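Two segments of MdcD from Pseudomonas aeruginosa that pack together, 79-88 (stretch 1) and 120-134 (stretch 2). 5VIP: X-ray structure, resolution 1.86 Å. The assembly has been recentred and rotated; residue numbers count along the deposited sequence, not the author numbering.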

ATOM      1  N   ALA B  79      14.056 -16.443   0.798  1.00 32.00           N
ATOM      2  CA  ALA B  79      15.232 -17.005   1.454  1.00 35.91           C
ATOM      3  C   ALA B  79      16.359 -15.976   1.557  1.00 36.11           C
ATOM      4  O   ALA B  79      17.374 -16.226   2.208  1.00 43.91           O
ATOM      5  CB  ALA B  79      15.708 -18.251   0.712  1.00 34.77           C
ATOM      6  N   PHE B  80      16.171 -14.818   0.921  1.00 33.77           N
ATOM      7  CA  PHE B  80      17.166 -13.746   0.911  1.00 35.64           C
ATOM      8  C   PHE B  80      16.650 -12.491   1.624  1.00 35.75           C
ATOM      9  O   PHE B  80      15.724 -11.843   1.139  1.00 30.34           O
ATOM     10  CB  PHE B  80      17.562 -13.399  -0.532  1.00 33.25           C
ATOM     11  CG  PHE B  80      18.521 -12.233  -0.642  1.00 40.76           C
ATOM     12  CD1 PHE B  80      19.879 -12.401  -0.378  1.00 45.18           C
ATOM     13  CD2 PHE B  80      18.065 -10.973  -1.015  1.00 36.12           C
ATOM     14  CE1 PHE B  80      20.761 -11.336  -0.483  1.00 42.07           C
ATOM     15  CE2 PHE B  80      18.940  -9.899  -1.118  1.00 44.66           C
ATOM     16  CZ  PHE B  80      20.290 -10.080  -0.852  1.00 49.86           C
ATOM     17  N   GLN B  81      17.250 -12.151   2.764  1.00 32.23           N
ATOM     18  CA  GLN B  81      16.820 -10.990   3.549  1.00 35.43           C
ATOM     19  C   GLN B  81      15.367 -11.155   4.017  1.00 29.18           C
ATOM     20  O   GLN B  81      14.678 -10.169   4.266  1.00 35.64           O
ATOM     21  CB  GLN B  81      16.953  -9.694   2.728  1.00 39.46           C
ATOM     22  CG  GLN B  81      18.329  -9.041   2.700  1.00 45.38           C
ATOM     23  CD  GLN B  81      18.657  -8.294   3.977  1.00 53.78           C
ATOM     24  OE1 GLN B  81      17.838  -8.203   4.899  1.00 60.03           O
ATOM     25  NE2 GLN B  81      19.853  -7.727   4.029  1.00 55.80           N
ATOM     26  N   GLY B  82      14.898 -12.395   4.116  1.00 25.96           N
ATOM     27  CA  GLY B  82      13.492 -12.660   4.387  1.00 30.06           C
ATOM     28  C   GLY B  82      12.548 -12.068   3.348  1.00 25.60           C
ATOM     29  O   GLY B  82      11.372 -11.827   3.629  1.00 22.82           O
ATOM     30  N   GLY B  83      13.062 -11.818   2.147  1.00 22.90           N
ATOM     31  CA  GLY B  83      12.275 -11.183   1.104  1.00 24.27           C
ATOM     32  C   GLY B  83      11.982  -9.712   1.372  1.00 26.20           C
ATOM     33  O   GLY B  83      11.032  -9.151   0.828  1.00 24.00           O
ATOM     34  N   SER B  84      12.796  -9.080   2.215  1.00 24.36           N
ATOM     35  CA  SER B  84      12.652  -7.651   2.480  1.00 26.26           C
ATOM     36  C   SER B  84      12.933  -6.831   1.234  1.00 24.81           C
ATOM     37  O   SER B  84      13.913  -7.077   0.537  1.00 27.57           O
ATOM     38  CB  SER B  84      13.595  -7.218   3.602  1.00 28.29           C
ATOM     39  OG  SER B  84      13.492  -8.101   4.701  1.00 39.57           O
ATOM     40  N   LEU B  85      12.079  -5.851   0.958  1.00 24.39           N
ATOM     41  CA  LEU B  85      12.216  -5.049  -0.252  1.00 23.91           C
ATOM     42  C   LEU B  85      13.052  -3.790  -0.025  1.00 28.02           C
ATOM     43  O   LEU B  85      12.943  -3.136   1.012  1.00 24.45           O
ATOM     44  CB  LEU B  85      10.839  -4.661  -0.797  1.00 24.63           C
ATOM     45  CG  LEU B  85      10.028  -5.805  -1.426  1.00 25.63           C
ATOM     46  CD1 LEU B  85       8.715  -5.278  -1.956  1.00 27.02           C
ATOM     47  CD2 LEU B  85      10.810  -6.482  -2.540  1.00 25.36           C
ATOM     48  N   GLY B  86      13.886  -3.464  -1.005  1.00 24.80           N
ATOM     49  CA  GLY B  86      14.661  -2.240  -0.970  1.00 26.94           C
ATOM     50  C   GLY B  86      14.329  -1.410  -2.187  1.00 22.06           C
ATOM     51  O   GLY B  86      13.312  -1.648  -2.846  1.00 22.19           O
ATOM     52  N   GLU B  87      15.186  -0.442  -2.496  1.00 20.24           N
ATOM     53  CA  GLU B  87      14.965   0.439  -3.637  1.00 21.83           C
ATOM     54  C   GLU B  87      14.950  -0.318  -4.978  1.00 21.44           C
ATOM     55  O   GLU B  87      14.040  -0.152  -5.788  1.00 18.62           O
ATOM     56  CB  GLU B  87      16.031   1.533  -3.693  1.00 19.99           C
ATOM     57  CG  GLU B  87      15.711   2.572  -4.741  1.00 20.09           C
ATOM     58  CD  GLU B  87      16.825   3.575  -4.971  1.00 28.57           C
ATOM     59  OE1 GLU B  87      17.875   3.471  -4.302  1.00 25.68           O
ATOM     60  OE2 GLU B  87      16.639   4.462  -5.833  1.00 28.45           O
ATOM     61  N   VAL B  88      15.964  -1.146  -5.206  1.00 21.11           N
ATOM     62  CA  VAL B  88      16.080  -1.836  -6.486  1.00 19.79           C
ATOM     63  C   VAL B  88      15.020  -2.927  -6.639  1.00 16.84           C
ATOM     64  O   VAL B  88      14.301  -2.939  -7.633  1.00 19.65           O
ATOM     65  CB  VAL B  88      17.481  -2.432  -6.678  1.00 17.58           C
ATOM     66  CG1 VAL B  88      17.505  -3.396  -7.863  1.00 17.18           C
ATOM     67  CG2 VAL B  88      18.491  -1.299  -6.901  1.00 23.36           C
TER
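Stretch 2, residues 120-134: GVRLQEANLGLAAIA

Stretch 2 approaches stretch 1 first as an extended segment and then as a helix. Gly 120 to Arg 122 run alongside Ser 84 to Gly 86; after a 3-10 segment at Leu 123 and Gln 124 the chain enters a helix at Ala 126, which continues past Ala 134. Stretch 1 is loop or turn up to Gly 86, the N-cap of a helix that begins at Glu 87. The two segments bury 635 Å² between them, both sides summed.

Backbone pairing is confined to a single beta bridge between Leu 85 and Val 121, whose CA atoms lie 4.5 Å apart. Leu 85 N donates to Gly 120 O (2.9 Å), and Leu 85 O accepts from Arg 122 N (3.0 Å), so both polar backbone groups of Leu 85 are used by residues flanking Val 121. The two chains run in the same direction here, Ser 84 to Gly 86 advancing with Gly 120 to Arg 122. Two CA-H...O contacts reinforce the bridge, Ser 84 CA to Gly 120 O at 3.3 Å and Val 121 CA to Leu 85 O at 3.4 Å. Gly 120 adopts phi 147° and psi -147°, angles at which a side chain would be jammed against the preceding carbonyl.

Charged and polar side chains extend this pairing. The CA-to-CB bond of Arg 122 points sideways, but the end of the side chain comes nearer to stretch 1, and Arg 122 NE donates to Ser 84 O at 3.0 Å. This acceptor lies at the edge of the guanidinium, while Gly 86 N lies over one face, 3.8 Å from Arg 122 NE. Arg 122 NH1 forms a salt bridge with Glu 125 OE2 (2.9 Å), joining two side chains of stretch 2 that both reach stretch 1. The other carboxylate oxygen, Glu 125 OE1, accepts from Glu 87 N at 2.9 Å, thereby satisfying a backbone amide in the first turn of the stretch 1 helix. A water donates to the same Glu 125 OE1 (2.6 Å) and accepts from Val 88 N (2.9 Å), linking the next amide to this carboxylate.

Close packing at Gly 86 accompanies these bonds. Gly 86 CA is 3.5 Å from Glu 125 OE1, and an ideal CB on this glycine would clash with that oxygen at 2.5 Å. Gly 129 CA lies 4.4 Å from Gly 86 CA; an ideal CB on Gly 129 would fall 2.8 Å from Leu 85 O, also a clash. The bare CA of Gly 86 leaves room for the Glu 125 carboxylate, and that of Gly 129 lets the helix lie close to the backbone at Leu 85.

The apolar contact is loose, Leu 85 CD1 to Ile 133 CG1 at 4.4 Å. Separately, Leu 128 CD1 packs 3.6 Å from the carboxylate oxygen Glu 87 OE1. At the exposed margin, Phe 80 CE2 approaches Arg 122 NH2 to 4.1 Å, the nitrogen lying at the ring edge near its plane.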

ATOM      1  N   GLY B 120       8.575  -7.556   4.688  1.00 26.14           N
ATOM      2  CA  GLY B 120       8.557  -6.118   4.878  1.00 28.53           C
ATOM      3  C   GLY B 120       9.635  -5.401   4.091  1.00 28.69           C
ATOM      4  O   GLY B 120       9.991  -5.823   3.001  1.00 30.19           O
ATOM      5  N   VAL B 121      10.153  -4.303   4.626  1.00 25.43           N
ATOM      6  CA  VAL B 121      11.217  -3.586   3.933  1.00 24.57           C
ATOM      7  C   VAL B 121      12.554  -3.733   4.656  1.00 25.52           C
ATOM      8  O   VAL B 121      12.608  -4.089   5.832  1.00 29.50           O
ATOM      9  CB  VAL B 121      10.879  -2.088   3.778  1.00 24.98           C
ATOM     10  CG1 VAL B 121       9.536  -1.931   3.094  1.00 24.55           C
ATOM     11  CG2 VAL B 121      10.837  -1.439   5.123  1.00 26.09           C
ATOM     12  N   ARG B 122      13.633  -3.474   3.929  1.00 27.46           N
ATOM     13  CA  ARG B 122      14.965  -3.426   4.507  1.00 28.94           C
ATOM     14  C   ARG B 122      15.163  -2.162   5.321  1.00 30.16           C
ATOM     15  O   ARG B 122      15.082  -1.058   4.776  1.00 26.61           O
ATOM     16  CB  ARG B 122      16.016  -3.484   3.415  1.00 30.28           C
ATOM     17  CG  ARG B 122      16.082  -4.812   2.739  1.00 36.16           C
ATOM     18  CD  ARG B 122      17.011  -4.746   1.572  1.00 36.80           C
ATOM     19  NE  ARG B 122      16.581  -5.660   0.527  1.00 37.52           N
ATOM     20  CZ  ARG B 122      17.120  -5.692  -0.683  1.00 41.95           C
ATOM     21  NH1 ARG B 122      18.109  -4.853  -0.979  1.00 40.40           N
ATOM     22  NH2 ARG B 122      16.671  -6.555  -1.591  1.00 38.71           N
ATOM     23  N   LEU B 123      15.449  -2.324   6.609  1.00 32.07           N
ATOM     24  CA  LEU B 123      15.610  -1.176   7.498  1.00 30.24           C
ATOM     25  C   LEU B 123      16.595  -0.155   6.931  1.00 29.53           C
ATOM     26  O   LEU B 123      16.341   1.042   6.992  1.00 27.88           O
ATOM     27  CB  LEU B 123      16.050  -1.635   8.890  1.00 30.35           C
ATOM     28  CG  LEU B 123      16.360  -0.515   9.888  1.00 33.46           C
ATOM     29  CD1 LEU B 123      15.201   0.462  10.015  1.00 30.93           C
ATOM     30  CD2 LEU B 123      16.693  -1.112  11.241  1.00 35.70           C
ATOM     31  N   GLN B 124      17.685  -0.634   6.330  1.00 28.32           N
ATOM     32  CA  GLN B 124      18.715   0.236   5.759  1.00 26.92           C
ATOM     33  C   GLN B 124      18.249   1.066   4.554  1.00 28.88           C
ATOM     34  O   GLN B 124      18.871   2.073   4.208  1.00 27.75           O
ATOM     35  CB  GLN B 124      19.933  -0.598   5.351  1.00 38.28           C
ATOM     36  CG  GLN B 124      20.236  -1.753   6.302  1.00 40.77           C
ATOM     37  CD  GLN B 124      19.484  -3.022   5.931  1.00 36.40           C
ATOM     38  OE1 GLN B 124      19.491  -3.448   4.775  1.00 46.28           O
ATOM     39  NE2 GLN B 124      18.815  -3.622   6.909  1.00 38.45           N
ATOM     40  N   GLU B 125      17.173   0.636   3.895  1.00 26.43           N
ATOM     41  CA  GLU B 125      16.604   1.411   2.797  1.00 23.42           C
ATOM     42  C   GLU B 125      15.127   1.708   3.084  1.00 26.11           C
ATOM     43  O   GLU B 125      14.334   1.876   2.154  1.00 17.68           O
ATOM     44  CB  GLU B 125      16.742   0.656   1.463  1.00 25.84           C
ATOM     45  CG  GLU B 125      18.082  -0.050   1.258  1.00 30.96           C
ATOM     46  CD  GLU B 125      18.070  -1.014   0.078  1.00 34.47           C
ATOM     47  OE1 GLU B 125      17.742  -0.590  -1.046  1.00 34.80           O
ATOM     48  OE2 GLU B 125      18.386  -2.205   0.275  1.00 39.50           O
ATOM     49  N   ALA B 126      14.775   1.794   4.369  1.00 21.16           N
ATOM     50  CA  ALA B 126      13.378   1.703   4.798  1.00 23.46           C
ATOM     51  C   ALA B 126      12.419   2.594   4.007  1.00 22.85           C
ATOM     52  O   ALA B 126      11.388   2.119   3.534  1.00 19.56           O
ATOM     53  CB  ALA B 126      13.264   2.012   6.294  1.00 22.42           C
ATOM     54  N   ASN B 127      12.744   3.870   3.835  1.00 20.12           N
ATOM     55  CA  ASN B 127      11.777   4.754   3.186  1.00 22.52           C
ATOM     56  C   ASN B 127      11.728   4.603   1.663  1.00 20.13           C
ATOM     57  O   ASN B 127      10.715   4.909   1.037  1.00 17.66           O
ATOM     58  CB  ASN B 127      12.050   6.209   3.578  1.00 18.12           C
ATOM     59  CG  ASN B 127      11.285   6.609   4.826  1.00 21.50           C
ATOM     60  OD1 ASN B 127      10.082   6.362   4.929  1.00 19.72           O
ATOM     61  ND2 ASN B 127      11.979   7.199   5.795  1.00 22.09           N
ATOM     62  N   LEU B 128      12.818   4.127   1.077  1.00 18.95           N
ATOM     63  CA  LEU B 128      12.822   3.804  -0.344  1.00 18.69           C
ATOM     64  C   LEU B 128      11.993   2.555  -0.602  1.00 19.87           C
ATOM     65  O   LEU B 128      11.256   2.492  -1.589  1.00 18.28           O
ATOM     66  CB  LEU B 128      14.250   3.616  -0.847  1.00 17.84           C
ATOM     67  CG  LEU B 128      15.040   4.928  -0.863  1.00 24.33           C
ATOM     68  CD1 LEU B 128      16.512   4.670  -1.158  1.00 23.27           C
ATOM     69  CD2 LEU B 128      14.440   5.876  -1.889  1.00 20.31           C
ATOM     70  N   GLY B 129      12.118   1.569   0.286  1.00 17.42           N
ATOM     71  CA  GLY B 129      11.304   0.369   0.204  1.00 18.48           C
ATOM     72  C   GLY B 129       9.822   0.693   0.345  1.00 19.66           C
ATOM     73  O   GLY B 129       8.989   0.150  -0.378  1.00 17.43           O
ATOM     74  N   LEU B 130       9.492   1.585   1.270  1.00 16.51           N
ATOM     75  CA  LEU B 130       8.088   1.931   1.530  1.00 16.73           C
ATOM     76  C   LEU B 130       7.512   2.701   0.346  1.00 14.12           C
ATOM     77  O   LEU B 130       6.376   2.459  -0.072  1.00 13.01           O
ATOM     78  CB  LEU B 130       7.951   2.753   2.825  1.00 15.72           C
ATOM     79  CG  LEU B 130       6.519   2.986   3.329  1.00 20.22           C
ATOM     80  CD1 LEU B 130       5.798   1.654   3.632  1.00 17.61           C
ATOM     81  CD2 LEU B 130       6.485   3.902   4.557  1.00 20.14           C
ATOM     82  N   ALA B 131       8.294   3.634  -0.186  1.00 15.75           N
ATOM     83  CA  ALA B 131       7.871   4.397  -1.357  1.00 14.94           C
ATOM     84  C   ALA B 131       7.632   3.459  -2.541  1.00 15.84           C
ATOM     85  O   ALA B 131       6.666   3.633  -3.297  1.00 14.40           O
ATOM     86  CB  ALA B 131       8.910   5.457  -1.709  1.00 17.55           C
ATOM     87  N   ALA B 132       8.492   2.453  -2.690  1.00 15.33           N
ATOM     88  CA  ALA B 132       8.344   1.482  -3.777  1.00 16.16           C
ATOM     89  C   ALA B 132       7.069   0.661  -3.624  1.00 13.90           C
ATOM     90  O   ALA B 132       6.428   0.311  -4.607  1.00 13.28           O
ATOM     91  CB  ALA B 132       9.552   0.567  -3.834  1.00 20.19           C
ATOM     92  N   ILE B 133       6.718   0.335  -2.387  1.00 12.74           N
ATOM     93  CA  ILE B 133       5.479  -0.383  -2.135  1.00 13.57           C
ATOM     94  C   ILE B 133       4.286   0.480  -2.558  1.00 12.52           C
ATOM     95  O   ILE B 133       3.325  -0.028  -3.125  1.00 13.76           O
ATOM     96  CB  ILE B 133       5.370  -0.811  -0.656  1.00 13.03           C
ATOM     97  CG1 ILE B 133       6.373  -1.946  -0.377  1.00 16.07           C
ATOM     98  CG2 ILE B 133       3.954  -1.271  -0.313  1.00 13.56           C
ATOM     99  CD1 ILE B 133       6.402  -2.428   1.070  1.00 19.76           C
ATOM    100  N   ALA B 134       4.349   1.782  -2.296  1.00 12.71           N
ATOM    101  CA  ALA B 134       3.263   2.657  -2.732  1.00 12.91           C
ATOM    102  C   ALA B 134       3.175   2.676  -4.261  1.00 14.55           C
ATOM    103  O   ALA B 134       2.079   2.735  -4.828  1.00 15.82           O
ATOM    104  CB  ALA B 134       3.448   4.067  -2.184  1.00 13.62           C
TER
HETATM  105  O   HOH W   1      18.132  -1.711  -3.335  1.00 25.27           O